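Local coordinates for Alr4995 protein (Nostoc sp., PDB 6LRF) that probably acts as a bifunctional arginine dihydrolase and ornithine cyclodeaminase, breaking down arginine and cyclising the ornithine derived from it to proline, at residues 397-410 with 419-433. Residues are numbered along the deposited sequence; the frame is centred on the assembly and turned at random.
Sequences IKVENQRMDGAIAI and AQCKILRDLKAGEQV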
ATOM      1  N   ILE B 397      33.058  33.757  -8.220  1.00 32.77           N
ATOM      2  CA  ILE B 397      32.811  33.300  -9.586  1.00 32.35           C
ATOM      3  C   ILE B 397      31.620  32.345  -9.632  1.00 30.94           C
ATOM      4  O   ILE B 397      31.574  31.382  -8.860  1.00 28.33           O
ATOM      5  CB  ILE B 397      34.046  32.545 -10.147  1.00 31.80           C
ATOM      6  CG1 ILE B 397      35.304  33.406 -10.035  1.00 35.74           C
ATOM      7  CG2 ILE B 397      33.800  32.083 -11.560  1.00 34.28           C
ATOM      8  CD1 ILE B 397      35.156  34.769 -10.672  1.00 42.28           C
ATOM      9  N   LYS B 398      30.690  32.571 -10.556  1.00 28.22           N
ATOM     10  CA  LYS B 398      29.518  31.697 -10.695  1.00 31.94           C
ATOM     11  C   LYS B 398      29.864  30.344 -11.340  1.00 27.06           C
ATOM     12  O   LYS B 398      30.539  30.292 -12.368  1.00 29.17           O
ATOM     13  CB  LYS B 398      28.430  32.418 -11.503  1.00 32.37           C
ATOM     14  CG  LYS B 398      27.254  31.550 -11.935  1.00 33.41           C
ATOM     15  CD  LYS B 398      26.141  31.484 -10.888  1.00 39.27           C
ATOM     16  CE  LYS B 398      25.039  30.498 -11.320  1.00 43.98           C
ATOM     17  NZ  LYS B 398      23.759  31.171 -11.706  1.00 37.24           N
ATOM     18  N   VAL B 399      29.418  29.251 -10.723  1.00 22.74           N
ATOM     19  CA  VAL B 399      29.664  27.913 -11.267  1.00 27.13           C
ATOM     20  C   VAL B 399      28.654  27.614 -12.392  1.00 29.71           C
ATOM     21  O   VAL B 399      27.447  27.813 -12.211  1.00 21.86           O
ATOM     22  CB  VAL B 399      29.575  26.805 -10.161  1.00 22.15           C
ATOM     23  CG1 VAL B 399      29.808  25.411 -10.747  1.00 21.02           C
ATOM     24  CG2 VAL B 399      30.552  27.093  -9.016  1.00 22.04           C
ATOM     25  N   GLU B 400      29.160  27.154 -13.541  1.00 22.72           N
ATOM     26  CA  GLU B 400      28.338  26.810 -14.701  1.00 27.70           C
ATOM     27  C   GLU B 400      28.018  25.311 -14.776  1.00 24.99           C
ATOM     28  O   GLU B 400      28.741  24.480 -14.202  1.00 22.88           O
ATOM     29  CB  GLU B 400      29.035  27.241 -15.991  1.00 26.88           C
ATOM     30  CG  GLU B 400      29.099  28.746 -16.170  1.00 40.84           C
ATOM     31  CD  GLU B 400      29.817  29.149 -17.446  1.00 43.33           C
ATOM     32  OE1 GLU B 400      30.107  28.257 -18.277  1.00 40.44           O
ATOM     33  OE2 GLU B 400      30.092  30.359 -17.611  1.00 46.90           O
ATOM     34  N   ASN B 401      26.934  24.987 -15.486  1.00 24.13           N
ATOM     35  CA  ASN B 401      26.477  23.613 -15.692  1.00 24.62           C
ATOM     36  C   ASN B 401      26.162  22.902 -14.384  1.00 25.23           C
ATOM     37  O   ASN B 401      26.433  21.707 -14.238  1.00 27.84           O
ATOM     38  CB  ASN B 401      27.509  22.806 -16.482  1.00 23.52           C
ATOM     39  CG  ASN B 401      27.832  23.439 -17.820  1.00 32.17           C
ATOM     40  OD1 ASN B 401      28.993  23.525 -18.210  1.00 37.75           O
ATOM     41  ND2 ASN B 401      26.800  23.909 -18.524  1.00 30.90           N
ATOM     42  N   GLN B 402      25.572  23.642 -13.450  1.00 24.10           N
ATOM     43  CA  GLN B 402      25.331  23.134 -12.104  1.00 20.70           C
ATOM     44  C   GLN B 402      24.514  21.851 -12.117  1.00 25.25           C
ATOM     45  O   GLN B 402      23.490  21.767 -12.771  1.00 21.14           O
ATOM     46  CB  GLN B 402      24.612  24.190 -11.268  1.00 22.31           C
ATOM     47  CG  GLN B 402      24.506  23.845  -9.780  1.00 27.71           C
ATOM     48  CD  GLN B 402      25.826  23.994  -9.045  1.00 26.29           C
ATOM     49  OE1 GLN B 402      26.592  24.919  -9.313  1.00 23.90           O
ATOM     50  NE2 GLN B 402      26.088  23.091  -8.101  1.00 24.46           N
ATOM     51  N   ARG B 403      24.986  20.838 -11.406  1.00 23.47           N
ATOM     52  CA  ARG B 403      24.137  19.697 -11.062  1.00 27.90           C
ATOM     53  C   ARG B 403      24.654  19.051  -9.795  1.00 27.00           C
ATOM     54  O   ARG B 403      25.789  19.292  -9.383  1.00 27.66           O
ATOM     55  CB  ARG B 403      24.078  18.658 -12.180  1.00 28.64           C
ATOM     56  CG  ARG B 403      25.400  18.119 -12.612  1.00 26.50           C
ATOM     57  CD  ARG B 403      25.196  16.736 -13.271  1.00 27.16           C
ATOM     58  NE  ARG B 403      24.991  15.742 -12.235  1.00 28.04           N
ATOM     59  CZ  ARG B 403      24.703  14.464 -12.445  1.00 29.77           C
ATOM     60  NH1 ARG B 403      24.575  13.995 -13.677  1.00 23.93           N
ATOM     61  NH2 ARG B 403      24.554  13.656 -11.405  1.00 27.57           N
HETATM   62  N   MSE B 404      23.827  18.229  -9.175  1.00 23.79           N
HETATM   63  CA  MSE B 404      24.264  17.583  -7.953  1.00 29.18           C
HETATM   64  C   MSE B 404      25.276  16.492  -8.256  1.00 28.05           C
HETATM   65  O   MSE B 404      25.338  15.970  -9.379  1.00 23.58           O
HETATM   66  CB  MSE B 404      23.077  16.996  -7.186  1.00 25.07           C
HETATM   67  CG  MSE B 404      22.445  15.820  -7.891  1.00 32.04           C
HETATM   68 SE   MSE B 404      21.197  14.874  -6.685  1.00 65.99          SE
HETATM   69  CE  MSE B 404      20.736  16.349  -5.465  1.00 48.03           C
ATOM     70  N   ASP B 405      26.073  16.179  -7.233  1.00 24.42           N
ATOM     71  CA  ASP B 405      26.984  15.042  -7.231  1.00 22.58           C
ATOM     72  C   ASP B 405      28.095  15.186  -8.254  1.00 25.72           C
ATOM     73  O   ASP B 405      28.594  14.191  -8.784  1.00 24.33           O
ATOM     74  CB  ASP B 405      26.218  13.740  -7.464  1.00 24.20           C
ATOM     75  CG  ASP B 405      25.310  13.383  -6.291  1.00 31.91           C
ATOM     76  OD1 ASP B 405      25.540  13.897  -5.170  1.00 30.47           O
ATOM     77  OD2 ASP B 405      24.361  12.602  -6.490  1.00 34.96           O
ATOM     78  N   GLY B 406      28.495  16.422  -8.518  1.00 22.49           N
ATOM     79  CA  GLY B 406      29.653  16.651  -9.367  1.00 25.87           C
ATOM     80  C   GLY B 406      30.819  17.200  -8.571  1.00 25.71           C
ATOM     81  O   GLY B 406      30.704  17.405  -7.353  1.00 21.55           O
ATOM     82  N   ALA B 407      31.940  17.418  -9.258  1.00 19.39           N
ATOM     83  CA  ALA B 407      33.029  18.206  -8.715  1.00 22.72           C
ATOM     84  C   ALA B 407      33.028  19.568  -9.399  1.00 23.70           C
ATOM     85  O   ALA B 407      32.416  19.751 -10.447  1.00 20.79           O
ATOM     86  CB  ALA B 407      34.368  17.493  -8.913  1.00 20.08           C
ATOM     87  N   ILE B 408      33.710  20.538  -8.812  1.00 19.71           N
ATOM     88  CA  ILE B 408      33.780  21.849  -9.447  1.00 18.90           C
ATOM     89  C   ILE B 408      35.196  22.086  -9.952  1.00 22.17           C
ATOM     90  O   ILE B 408      36.141  22.148  -9.169  1.00 17.46           O
ATOM     91  CB  ILE B 408      33.354  22.953  -8.480  1.00 21.86           C
ATOM     92  CG1 ILE B 408      31.921  22.684  -8.000  1.00 20.92           C
ATOM     93  CG2 ILE B 408      33.437  24.325  -9.140  1.00 16.61           C
ATOM     94  CD1 ILE B 408      31.392  23.754  -7.067  1.00 23.04           C
ATOM     95  N   ALA B 409      35.335  22.190 -11.272  1.00 20.00           N
ATOM     96  CA  ALA B 409      36.634  22.391 -11.900  1.00 21.35           C
ATOM     97  C   ALA B 409      36.817  23.872 -12.223  1.00 24.13           C
ATOM     98  O   ALA B 409      35.884  24.554 -12.632  1.00 25.19           O
ATOM     99  CB  ALA B 409      36.761  21.536 -13.165  1.00 19.83           C
ATOM    100  N   ILE B 410      38.028  24.367 -12.015  1.00 24.18           N
ATOM    101  CA  ILE B 410      38.343  25.773 -12.195  1.00 22.20           C
ATOM    102  C   ILE B 410      39.414  25.847 -13.251  1.00 24.99           C
ATOM    103  O   ILE B 410      40.422  25.140 -13.166  1.00 23.13           O
ATOM    104  CB  ILE B 410      38.882  26.448 -10.899  1.00 24.69           C
ATOM    105  CG1 ILE B 410      37.945  26.202  -9.722  1.00 24.89           C
ATOM    106  CG2 ILE B 410      39.096  27.957 -11.117  1.00 21.82           C
ATOM    107  CD1 ILE B 410      36.553  26.785  -9.940  1.00 23.14           C
ATOM    108  N   ALA B 419      34.440  28.442 -13.841  1.00 24.93           N
ATOM    109  CA  ALA B 419      34.119  27.427 -12.835  1.00 26.37           C
ATOM    110  C   ALA B 419      33.011  26.539 -13.384  1.00 26.11           C
ATOM    111  O   ALA B 419      31.943  27.022 -13.748  1.00 24.04           O
ATOM    112  CB  ALA B 419      33.702  28.065 -11.517  1.00 21.76           C
ATOM    113  N   GLN B 420      33.290  25.246 -13.456  1.00 25.63           N
ATOM    114  CA  GLN B 420      32.424  24.277 -14.124  1.00 27.40           C
ATOM    115  C   GLN B 420      32.129  23.067 -13.255  1.00 24.78           C
ATOM    116  O   GLN B 420      33.032  22.357 -12.837  1.00 22.66           O
ATOM    117  CB  GLN B 420      33.086  23.756 -15.398  1.00 31.19           C
ATOM    118  CG  GLN B 420      32.608  24.310 -16.700  1.00 40.96           C
ATOM    119  CD  GLN B 420      33.452  23.772 -17.846  1.00 42.56           C
ATOM    120  OE1 GLN B 420      34.680  23.681 -17.738  1.00 41.63           O
ATOM    121  NE2 GLN B 420      32.798  23.390 -18.934  1.00 42.85           N
ATOM    122  N   CYS B 421      30.854  22.804 -13.051  1.00 21.98           N
ATOM    123  CA  CYS B 421      30.405  21.569 -12.462  1.00 20.86           C
ATOM    124  C   CYS B 421      30.587  20.402 -13.459  1.00 22.43           C
ATOM    125  O   CYS B 421      30.072  20.430 -14.577  1.00 21.92           O
ATOM    126  CB  CYS B 421      28.954  21.750 -12.063  1.00 26.93           C
ATOM    127  SG  CYS B 421      28.351  20.613 -10.923  1.00 39.49           S
ATOM    128  N   LYS B 422      31.343  19.391 -13.065  1.00 17.94           N
ATOM    129  CA  LYS B 422      31.598  18.243 -13.934  1.00 20.84           C
ATOM    130  C   LYS B 422      31.355  16.970 -13.161  1.00 21.77           C
ATOM    131  O   LYS B 422      31.726  16.880 -11.990  1.00 20.92           O
ATOM    132  CB  LYS B 422      33.036  18.240 -14.457  1.00 22.41           C
ATOM    133  CG  LYS B 422      33.381  19.315 -15.482  1.00 24.79           C
ATOM    134  CD  LYS B 422      34.837  19.163 -15.868  1.00 33.00           C
ATOM    135  CE  LYS B 422      35.120  19.496 -17.317  1.00 36.45           C
ATOM    136  NZ  LYS B 422      36.355  18.759 -17.787  1.00 36.97           N
ATOM    137  N   ILE B 423      30.740  15.983 -13.797  1.00 16.88           N
ATOM    138  CA  ILE B 423      30.638  14.663 -13.176  1.00 19.52           C
ATOM    139  C   ILE B 423      32.018  14.006 -13.166  1.00 19.91           C
ATOM    140  O   ILE B 423      32.865  14.336 -13.987  1.00 19.16           O
ATOM    141  CB  ILE B 423      29.622  13.756 -13.897  1.00 19.20           C
ATOM    142  CG1 ILE B 423      30.047  13.563 -15.358  1.00 19.77           C
ATOM    143  CG2 ILE B 423      28.207  14.355 -13.782  1.00 25.46           C
ATOM    144  CD1 ILE B 423      29.172  12.590 -16.134  1.00 25.45           C
ATOM    145  N   LEU B 424      32.233  13.080 -12.237  1.00 16.24           N
ATOM    146  CA  LEU B 424      33.567  12.557 -11.965  1.00 19.19           C
ATOM    147  C   LEU B 424      34.247  11.981 -13.194  1.00 23.61           C
ATOM    148  O   LEU B 424      35.419  12.269 -13.446  1.00 21.78           O
ATOM    149  CB  LEU B 424      33.506  11.482 -10.881  1.00 18.56           C
ATOM    150  CG  LEU B 424      33.030  11.908  -9.490  1.00 24.08           C
ATOM    151  CD1 LEU B 424      33.014  10.710  -8.539  1.00 23.15           C
ATOM    152  CD2 LEU B 424      33.896  13.006  -8.932  1.00 23.57           C
ATOM    153  N   ARG B 425      33.526  11.162 -13.958  1.00 19.34           N
ATOM    154  CA  ARG B 425      34.140  10.464 -15.090  1.00 22.91           C
ATOM    155  C   ARG B 425      34.566  11.419 -16.214  1.00 20.75           C
ATOM    156  O   ARG B 425      35.347  11.037 -17.079  1.00 23.87           O
ATOM    157  CB  ARG B 425      33.194   9.388 -15.650  1.00 22.82           C
ATOM    158  CG  ARG B 425      31.913   9.905 -16.287  1.00 21.08           C
ATOM    159  CD  ARG B 425      31.200   8.779 -17.023  1.00 21.88           C
ATOM    160  NE  ARG B 425      29.992   9.222 -17.729  1.00 16.90           N
ATOM    161  CZ  ARG B 425      28.765   9.046 -17.258  1.00 21.44           C
ATOM    162  NH1 ARG B 425      28.598   8.456 -16.087  1.00 21.41           N
ATOM    163  NH2 ARG B 425      27.706   9.454 -17.941  1.00 23.44           N
ATOM    164  N   ASP B 426      34.080  12.658 -16.195  1.00 17.30           N
ATOM    165  CA  ASP B 426      34.478  13.647 -17.212  1.00 22.45           C
ATOM    166  C   ASP B 426      35.663  14.521 -16.809  1.00 22.44           C
ATOM    167  O   ASP B 426      36.042  15.425 -17.556  1.00 23.39           O
ATOM    168  CB  ASP B 426      33.314  14.577 -17.566  1.00 23.97           C
ATOM    169  CG  ASP B 426      32.168  13.856 -18.273  1.00 27.11           C
ATOM    170  OD1 ASP B 426      32.392  12.771 -18.853  1.00 32.24           O
ATOM    171  OD2 ASP B 426      31.042  14.401 -18.264  1.00 31.43           O
ATOM    172  N   LEU B 427      36.234  14.287 -15.627  1.00 23.22           N
ATOM    173  CA  LEU B 427      37.385  15.084 -15.200  1.00 20.47           C
ATOM    174  C   LEU B 427      38.620  14.655 -15.984  1.00 21.37           C
ATOM    175  O   LEU B 427      38.816  13.470 -16.238  1.00 23.58           O
ATOM    176  CB  LEU B 427      37.626  14.937 -13.698  1.00 20.97           C
ATOM    177  CG  LEU B 427      36.564  15.503 -12.761  1.00 23.19           C
ATOM    178  CD1 LEU B 427      36.842  15.077 -11.319  1.00 22.41           C
ATOM    179  CD2 LEU B 427      36.502  17.000 -12.872  1.00 19.85           C
ATOM    180  N   LYS B 428      39.450  15.619 -16.363  1.00 20.84           N
ATOM    181  CA  LYS B 428      40.679  15.316 -17.098  1.00 30.23           C
ATOM    182  C   LYS B 428      41.927  15.668 -16.292  1.00 29.12           C
ATOM    183  O   LYS B 428      41.957  16.706 -15.623  1.00 29.49           O
ATOM    184  CB  LYS B 428      40.697  16.078 -18.424  1.00 29.88           C
ATOM    185  CG  LYS B 428      39.620  15.632 -19.400  1.00 31.69           C
ATOM    186  CD  LYS B 428      39.981  14.282 -20.020  1.00 39.65           C
ATOM    187  CE  LYS B 428      39.036  13.906 -21.171  1.00 46.90           C
ATOM    188  NZ  LYS B 428      37.696  13.433 -20.692  1.00 43.85           N
ATOM    189  N   ALA B 429      42.947  14.812 -16.365  1.00 28.91           N
ATOM    190  CA  ALA B 429      44.243  15.092 -15.751  1.00 31.02           C
ATOM    191  C   ALA B 429      44.687  16.539 -16.033  1.00 33.68           C
ATOM    192  O   ALA B 429      44.593  17.027 -17.163  1.00 31.70           O
ATOM    193  CB  ALA B 429      45.295  14.088 -16.248  1.00 28.60           C
ATOM    194  N   GLY B 430      45.120  17.236 -14.987  1.00 31.77           N
ATOM    195  CA  GLY B 430      45.540  18.613 -15.129  1.00 27.91           C
ATOM    196  C   GLY B 430      44.524  19.625 -14.640  1.00 30.20           C
ATOM    197  O   GLY B 430      44.886  20.740 -14.264  1.00 32.91           O
ATOM    198  N   GLU B 431      43.245  19.260 -14.644  1.00 28.79           N
ATOM    199  CA  GLU B 431      42.222  20.206 -14.192  1.00 27.23           C
ATOM    200  C   GLU B 431      42.344  20.461 -12.693  1.00 25.46           C
ATOM    201  O   GLU B 431      42.674  19.555 -11.923  1.00 26.93           O
ATOM    202  CB  GLU B 431      40.813  19.704 -14.524  1.00 26.78           C
ATOM    203  CG  GLU B 431      40.508  19.641 -16.009  1.00 29.80           C
ATOM    204  CD  GLU B 431      39.017  19.448 -16.300  1.00 38.57           C
ATOM    205  OE1 GLU B 431      38.542  18.286 -16.260  1.00 33.80           O
ATOM    206  OE2 GLU B 431      38.326  20.453 -16.585  1.00 43.69           O
ATOM    207  N   GLN B 432      42.091  21.701 -12.293  1.00 24.63           N
ATOM    208  CA  GLN B 432      42.060  22.080 -10.884  1.00 26.37           C
ATOM    209  C   GLN B 432      40.649  21.903 -10.316  1.00 23.85           C
ATOM    210  O   GLN B 432      39.676  22.390 -10.883  1.00 23.74           O
ATOM    211  CB  GLN B 432      42.519  23.528 -10.708  1.00 29.54           C
ATOM    212  CG  GLN B 432      43.975  23.760 -11.083  1.00 29.28           C
ATOM    213  CD  GLN B 432      44.929  23.081 -10.125  1.00 38.03           C
ATOM    214  OE1 GLN B 432      44.746  23.134  -8.905  1.00 31.65           O
ATOM    215  NE2 GLN B 432      45.957  22.433 -10.671  1.00 38.79           N
ATOM    216  N   VAL B 433      40.557  21.209  -9.192  1.00 20.51           N
ATOM    217  CA  VAL B 433      39.281  20.881  -8.600  1.00 17.14           C
ATOM    218  C   VAL B 433      39.210  21.375  -7.148  1.00 20.15           C
ATOM    219  O   VAL B 433      40.154  21.214  -6.383  1.00 19.06           O
ATOM    220  CB  VAL B 433      39.026  19.348  -8.682  1.00 20.59           C
ATOM    221  CG1 VAL B 433      37.914  18.928  -7.738  1.00 16.26           C
ATOM    222  CG2 VAL B 433      38.683  18.950 -10.135  1.00 19.23           C
TER
HETATM  223  O   HOH W   1      32.376  30.578 -14.086  1.00 27.06           O
HETATM  224  O   HOH W   2      27.519  19.247 -15.269  1.00 28.32           O
HETATM  225  O   HOH W   3      30.658  21.087 -17.099  1.00 31.98           O
HETATM  226  O   HOH W   4      29.726  12.812 -10.438  1.00 21.81           O
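Ile-423 CG2 lies over one face of the Arg-403 guanidinium, 3.5 Å above its plane and away from the middle of the group, nearest NH1. At the edge of that group, NE and NH2 both donate in its plane to Met-404 O. The contact belongs to a mixed sheet, where strand 416-422 lies between strand 395-400, parallel to it, and its hairpin partner 407-413. Strand 432-435 pairs with the far side of 407-413. With an alanine at Arg-403, Met-404 O is likely to lose both side-chain donors and Ile-423 CG2 the guanidinium it packs on. Ile-423 also covers Arg-425, with CD1 over the centre of its guanidinium. Arg-425 NH2 is hydrogen-bonded to Gln-617 OE1 of the second subunit. The side chains of Asn-401 and Gln-420 run alongside each other, their amide planes 48° apart, without a hydrogen bond. Water bridges Asn-401 OD1 to Cys-421 O. In the hairpin, Ala-409 and Gln-420 exchange two backbone bonds. Ile-410 CD1 packs 3.5 Å from Ala-419 CB. Lys-422 NZ makes a salt bridge to Glu-431 OE1 at 2.7 Å. Cys-421 SG, anti to its own backbone N (chi1 -162°), turns to the 401-406 loop, where Arg-403 N donates to SG at 3.4 Å.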